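Local coordinates for tudor domain-containing protein 1 (Homo sapiens, PDB 5M9N), which probably helps silence transposons in the male germline through the piRNA pathway, using its Tudor domains to bind proteins methylated on arginine, at residues 146-151 / 187-193; 117-121 / 142-146. Numbering follows the deposited sequence.

Overall arrangement
This piece of the protein is an extended Tudor domain: a five-stranded antiparallel Tudor barrel inserted in the sequence of a second, mixed-sheet SN-like lobe, with helix 58-73 and the chain around residue 146 connecting the two. Contact 2 comes first along the chain and sits at the junction, where the loop after strand 112-117 meets the linker 142-146. Contact 1 follows directly, because I146 ends that linker and starts strand 146-150, which pairs with strand 189-195 in the mixed sheet. The two centres lie about 14 Å apart. In series they fix the linker to the peptide-binding barrel and then to the second lobe, tying the two halves together.

Contact 1: 146-151 / 187-193; sequences IKCVLA and NSSLVEL
Build 146-150 and 189-193 as parallel strands, twisted so that their short axes cross at -63° and approach to 4.6 Å. C148 pairs with S189, V149 with L190 and L150 with V191. Four backbone hydrogen bonds run across: S189 N to K147 O (2.8 Å), V149 N to S189 O (2.9 Å), V191 N to V149 O (2.9 Å) and A151 N to V191 O (2.8 Å). K147 O also accepts from a water, 2.8 Å away, that lies 2.8 Å from S189 OG; the hydroxyl's main partner is K184. K147 (chi1 t, chi2 p) curls back so that NZ donates to C148 O at 2.8 Å and to a second water at 2.7 Å, which sits 2.8 Å from S188 OG. C148, L150 and V191 share one buried face, with C148 CB 3.9 Å from V191 CG2. On the other, V149 CG1 meets L190 CD1 at 3.7 Å. With strand 49-54 hydrogen-bonded to the other side of 146-150, this is the one parallel pair in the mixed sheet of an extended Tudor domain's SN-like lobe.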
loop_
_atom_site.group_PDB
_atom_site.type_symbol
_atom_site.label_atom_id
_atom_site.label_comp_id
_atom_site.label_asym_id
_atom_site.label_seq_id
_atom_site.Cartn_x
_atom_site.Cartn_y
_atom_site.Cartn_z
ATOM N N ILE A 146 -1.313 -4.303 -0.167
ATOM C CA ILE A 146 -2.581 -4.993 -0.367
ATOM C C ILE A 146 -3.650 -4.197 0.379
ATOM O O ILE A 146 -3.548 -4.032 1.581
ATOM C CB ILE A 146 -2.518 -6.419 0.151
ATOM C CG1 ILE A 146 -1.506 -7.250 -0.647
ATOM C CG2 ILE A 146 -3.863 -7.098 0.019
ATOM C CD1 ILE A 146 -0.813 -8.252 0.227
ATOM N N LYS A 147 -4.668 -3.707 -0.353
ATOM C CA LYS A 147 -5.717 -2.905 0.237
ATOM C C LYS A 147 -6.751 -3.788 0.933
ATOM O O LYS A 147 -7.287 -4.713 0.337
ATOM C CB LYS A 147 -6.413 -2.053 -0.832
ATOM C CG LYS A 147 -7.539 -1.208 -0.276
ATOM C CD LYS A 147 -7.084 -0.369 0.899
ATOM C CE LYS A 147 -8.306 0.214 1.577
ATOM N NZ LYS A 147 -9.472 -0.677 1.908
ATOM N N CYS A 148 -7.024 -3.465 2.193
ATOM C CA CYS A 148 -7.778 -4.277 3.089
ATOM C C CYS A 148 -8.863 -3.499 3.801
ATOM O O CYS A 148 -8.727 -2.302 4.075
ATOM C CB CYS A 148 -6.847 -4.854 4.165
ATOM S SG CYS A 148 -5.622 -5.992 3.479
ATOM N N VAL A 149 -9.919 -4.240 4.149
ATOM C CA VAL A 149 -10.953 -3.821 5.034
ATOM C C VAL A 149 -11.094 -4.913 6.117
ATOM O O VAL A 149 -11.109 -6.070 5.790
ATOM C CB VAL A 149 -12.274 -3.839 4.267
ATOM C CG1 VAL A 149 -13.456 -3.541 5.191
ATOM C CG2 VAL A 149 -12.198 -2.890 3.090
ATOM N N LEU A 150 -11.192 -4.505 7.369
ATOM C CA LEU A 150 -11.210 -5.412 8.481
ATOM C C LEU A 150 -12.602 -6.061 8.585
ATOM O O LEU A 150 -13.578 -5.346 8.723
ATOM C CB LEU A 150 -10.842 -4.675 9.775
ATOM C CG LEU A 150 -10.555 -5.688 10.905
ATOM C CD1 LEU A 150 -9.237 -6.419 10.672
ATOM C CD2 LEU A 150 -10.520 -5.053 12.273
ATOM N N ALA A 151 -12.674 -7.388 8.447
ATOM C CA ALA A 151 -13.928 -8.208 8.525
ATOM C C ALA A 151 -14.657 -8.131 9.846
ATOM O O ALA A 151 -14.042 -8.050 10.909
ATOM C CB ALA A 151 -13.644 -9.704 8.240
ATOM N N ASN A 187 -12.460 -3.114 -4.965
ATOM C CA ASN A 187 -11.086 -2.660 -5.035
ATOM C C ASN A 187 -10.215 -3.140 -3.847
ATOM O O ASN A 187 -9.096 -2.687 -3.692
ATOM C CB ASN A 187 -11.039 -1.139 -5.253
ATOM C CG ASN A 187 -11.511 -0.735 -6.658
ATOM O OD1 ASN A 187 -10.697 -0.481 -7.567
ATOM N ND2 ASN A 187 -12.842 -0.695 -6.849
ATOM N N SER A 188 -10.705 -4.097 -3.059
ATOM C CA SER A 188 -9.927 -4.555 -1.886
ATOM C C SER A 188 -10.236 -5.961 -1.372
ATOM O O SER A 188 -11.082 -6.641 -1.910
ATOM C CB SER A 188 -10.130 -3.553 -0.767
ATOM O OG SER A 188 -11.425 -3.529 -0.365
ATOM N N SER A 189 -9.491 -6.381 -0.347
ATOM C CA SER A 189 -9.768 -7.618 0.366
ATOM C C SER A 189 -10.343 -7.396 1.756
ATOM O O SER A 189 -9.826 -6.607 2.508
ATOM C CB SER A 189 -8.507 -8.440 0.497
ATOM O OG SER A 189 -7.948 -8.699 -0.751
ATOM N N LEU A 190 -11.401 -8.137 2.086
ATOM C CA LEU A 190 -11.924 -8.197 3.421
ATOM C C LEU A 190 -11.075 -9.240 4.151
ATOM O O LEU A 190 -10.969 -10.345 3.686
ATOM C CB LEU A 190 -13.382 -8.664 3.391
ATOM C CG LEU A 190 -14.165 -8.525 4.690
ATOM C CD1 LEU A 190 -14.410 -7.085 5.122
ATOM C CD2 LEU A 190 -15.515 -9.262 4.591
ATOM N N VAL A 191 -10.513 -8.895 5.287
ATOM C CA VAL A 191 -9.544 -9.804 5.966
ATOM C C VAL A 191 -9.786 -9.871 7.460
ATOM O O VAL A 191 -10.404 -8.971 8.047
ATOM C CB VAL A 191 -8.062 -9.345 5.757
ATOM C CG1 VAL A 191 -7.615 -9.451 4.305
ATOM C CG2 VAL A 191 -7.821 -7.979 6.344
ATOM N N GLU A 192 -9.311 -10.956 8.077
ATOM C CA GLU A 192 -9.120 -10.994 9.518
ATOM C C GLU A 192 -7.655 -10.793 9.760
ATOM O O GLU A 192 -6.838 -11.248 8.961
ATOM C CB GLU A 192 -9.512 -12.351 10.097
ATOM C CG GLU A 192 -10.980 -12.516 10.396
ATOM C CD GLU A 192 -11.339 -13.957 10.655
ATOM O OE1 GLU A 192 -10.428 -14.780 10.817
ATOM O OE2 GLU A 192 -12.537 -14.279 10.682
ATOM N N LEU A 193 -7.322 -10.110 10.846
ATOM C CA LEU A 193 -5.944 -9.910 11.271
ATOM C C LEU A 193 -5.762 -10.642 12.593
ATOM O O LEU A 193 -6.436 -10.315 13.557
ATOM C CB LEU A 193 -5.662 -8.450 11.512
ATOM C CG LEU A 193 -5.746 -7.484 10.312
ATOM C CD1 LEU A 193 -5.330 -6.111 10.783
ATOM C CD2 LEU A 193 -4.887 -7.980 9.173
HETATM O O HOH W 1 -6.718 -6.460 -1.773
HETATM O O HOH W 2 -11.741 -0.864 0.436
#

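Contact 2: 117-121 / 142-146; sequences YVDYG and PMQAI
D119 OD1 accepts the backbone N of Q144 at 2.7 Å, and the same carboxylate forms a salt bridge with R101 of the Tudor barrel. This is the barrel-to-linker junction of an extended Tudor domain, made by two irregular segments with D119 CA 4.2 Å from Q144 CA. A145 N donates to V118 O at 3.2 Å, and a water bridges V118 O (2.7 Å) to A145 O (2.9 Å), donating to both. D119 takes chi1 m (-70°), which brings OD1 over to the linker. Within 117-121 the chain turns tightly: G121 N and Y120 N both donate to Y117 O, at 2.8 and 3.1 Å. Y117 and Y120 pack on the modified side chain of the bound E2F peptide, so the turn that meets the linker also presents two binding-site aromatics. Outward, V118 CB packs on M143 SD at 3.9 Å and A145 CB nestles 3.5 Å from Y120 N. Q144, chi1 and chi2 both m, folds back so that NE2 donates to P142 O at 2.7 Å.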
loop_
_atom_site.group_PDB
_atom_site.type_symbol
_atom_site.label_atom_id
_atom_site.label_comp_id
_atom_site.label_asym_id
_atom_site.label_seq_id
_atom_site.Cartn_x
_atom_site.Cartn_y
_atom_site.Cartn_z
ATOM N N TYR A 117 1.910 5.501 -3.116
ATOM C CA TYR A 117 3.014 4.547 -3.266
ATOM C C TYR A 117 2.444 3.166 -3.316
ATOM O O TYR A 117 1.941 2.639 -2.292
ATOM C CB TYR A 117 4.021 4.701 -2.150
ATOM C CG TYR A 117 4.767 6.016 -2.239
ATOM C CD1 TYR A 117 5.736 6.219 -3.197
ATOM C CD2 TYR A 117 4.422 7.097 -1.428
ATOM C CE1 TYR A 117 6.406 7.416 -3.296
ATOM C CE2 TYR A 117 5.084 8.288 -1.533
ATOM C CZ TYR A 117 6.059 8.472 -2.500
ATOM O OH TYR A 117 6.750 9.680 -2.573
ATOM N N VAL A 118 2.460 2.580 -4.503
ATOM C CA VAL A 118 1.643 1.389 -4.731
ATOM C C VAL A 118 2.198 0.105 -4.038
ATOM O O VAL A 118 1.542 -0.923 -3.921
ATOM C CB VAL A 118 1.486 1.074 -6.204
ATOM C CG1 VAL A 118 0.639 2.128 -6.864
ATOM C CG2 VAL A 118 2.825 0.874 -6.911
ATOM N N ASP A 119 3.393 0.189 -3.601
ATOM C CA ASP A 119 4.004 -0.973 -2.876
ATOM C C ASP A 119 3.981 -0.841 -1.379
ATOM O O ASP A 119 4.397 -1.825 -0.639
ATOM C CB ASP A 119 5.404 -1.110 -3.399
ATOM C CG ASP A 119 5.437 -1.585 -4.803
ATOM O OD1 ASP A 119 4.698 -2.570 -5.159
ATOM O OD2 ASP A 119 6.271 -1.012 -5.521
ATOM N N TYR A 120 3.470 0.294 -0.883
ATOM C CA TYR A 120 3.557 0.634 0.536
ATOM C C TYR A 120 2.262 1.120 1.092
ATOM O O TYR A 120 1.972 0.843 2.259
ATOM C CB TYR A 120 4.700 1.648 0.868
ATOM C CG TYR A 120 6.033 1.068 0.668
ATOM C CD1 TYR A 120 6.592 1.018 -0.602
ATOM C CD2 TYR A 120 6.747 0.510 1.736
ATOM C CE1 TYR A 120 7.784 0.431 -0.838
ATOM C CE2 TYR A 120 7.973 -0.122 1.518
ATOM C CZ TYR A 120 8.486 -0.138 0.234
ATOM O OH TYR A 120 9.653 -0.742 -0.110
ATOM N N GLY A 121 1.501 1.915 0.336
ATOM C CA GLY A 121 0.222 2.360 0.754
ATOM C C GLY A 121 0.080 3.769 1.247
ATOM O O GLY A 121 -1.070 4.272 1.411
ATOM N N PRO A 142 4.323 -7.702 -8.955
ATOM C CA PRO A 142 3.027 -7.152 -8.612
ATOM C C PRO A 142 3.112 -6.100 -7.522
ATOM O O PRO A 142 4.022 -6.119 -6.670
ATOM C CB PRO A 142 2.183 -8.369 -8.192
ATOM C CG PRO A 142 2.963 -9.577 -8.556
ATOM C CD PRO A 142 4.314 -9.174 -9.011
ATOM N N MET A 143 2.163 -5.176 -7.564
ATOM C CA MET A 143 2.045 -4.156 -6.563
ATOM C C MET A 143 1.917 -4.736 -5.145
ATOM O O MET A 143 1.105 -5.644 -4.870
ATOM C CB MET A 143 0.855 -3.237 -6.868
ATOM C CG MET A 143 0.983 -2.471 -8.161
ATOM S SD MET A 143 -0.430 -1.399 -8.471
ATOM C CE MET A 143 -1.682 -2.642 -8.723
ATOM N N GLN A 144 2.762 -4.283 -4.246
ATOM C CA GLN A 144 2.877 -4.972 -2.983
ATOM C C GLN A 144 1.991 -4.502 -1.825
ATOM O O GLN A 144 1.987 -5.191 -0.802
ATOM C CB GLN A 144 4.326 -4.995 -2.570
ATOM C CG GLN A 144 5.202 -5.745 -3.586
ATOM C CD GLN A 144 4.992 -7.244 -3.569
ATOM O OE1 GLN A 144 5.118 -7.883 -2.494
ATOM N NE2 GLN A 144 4.745 -7.829 -4.717
ATOM N N ALA A 145 1.344 -3.342 -1.909
ATOM C CA ALA A 145 0.504 -2.846 -0.823
ATOM C C ALA A 145 -0.865 -3.437 -1.063
ATOM O O ALA A 145 -1.456 -3.206 -2.117
ATOM C CB ALA A 145 0.407 -1.343 -0.814
ATOM N N ILE A 146 -1.313 -4.303 -0.167
ATOM C CA ILE A 146 -2.581 -4.993 -0.367
ATOM C C ILE A 146 -3.650 -4.197 0.379
ATOM O O ILE A 146 -3.548 -4.032 1.581
ATOM C CB ILE A 146 -2.518 -6.419 0.151
ATOM C CG1 ILE A 146 -1.506 -7.250 -0.647
ATOM C CG2 ILE A 146 -3.863 -7.098 0.019
ATOM C CD1 ILE A 146 -0.813 -8.252 0.227
HETATM O O HOH W 3 -1.075 -1.349 -4.255
#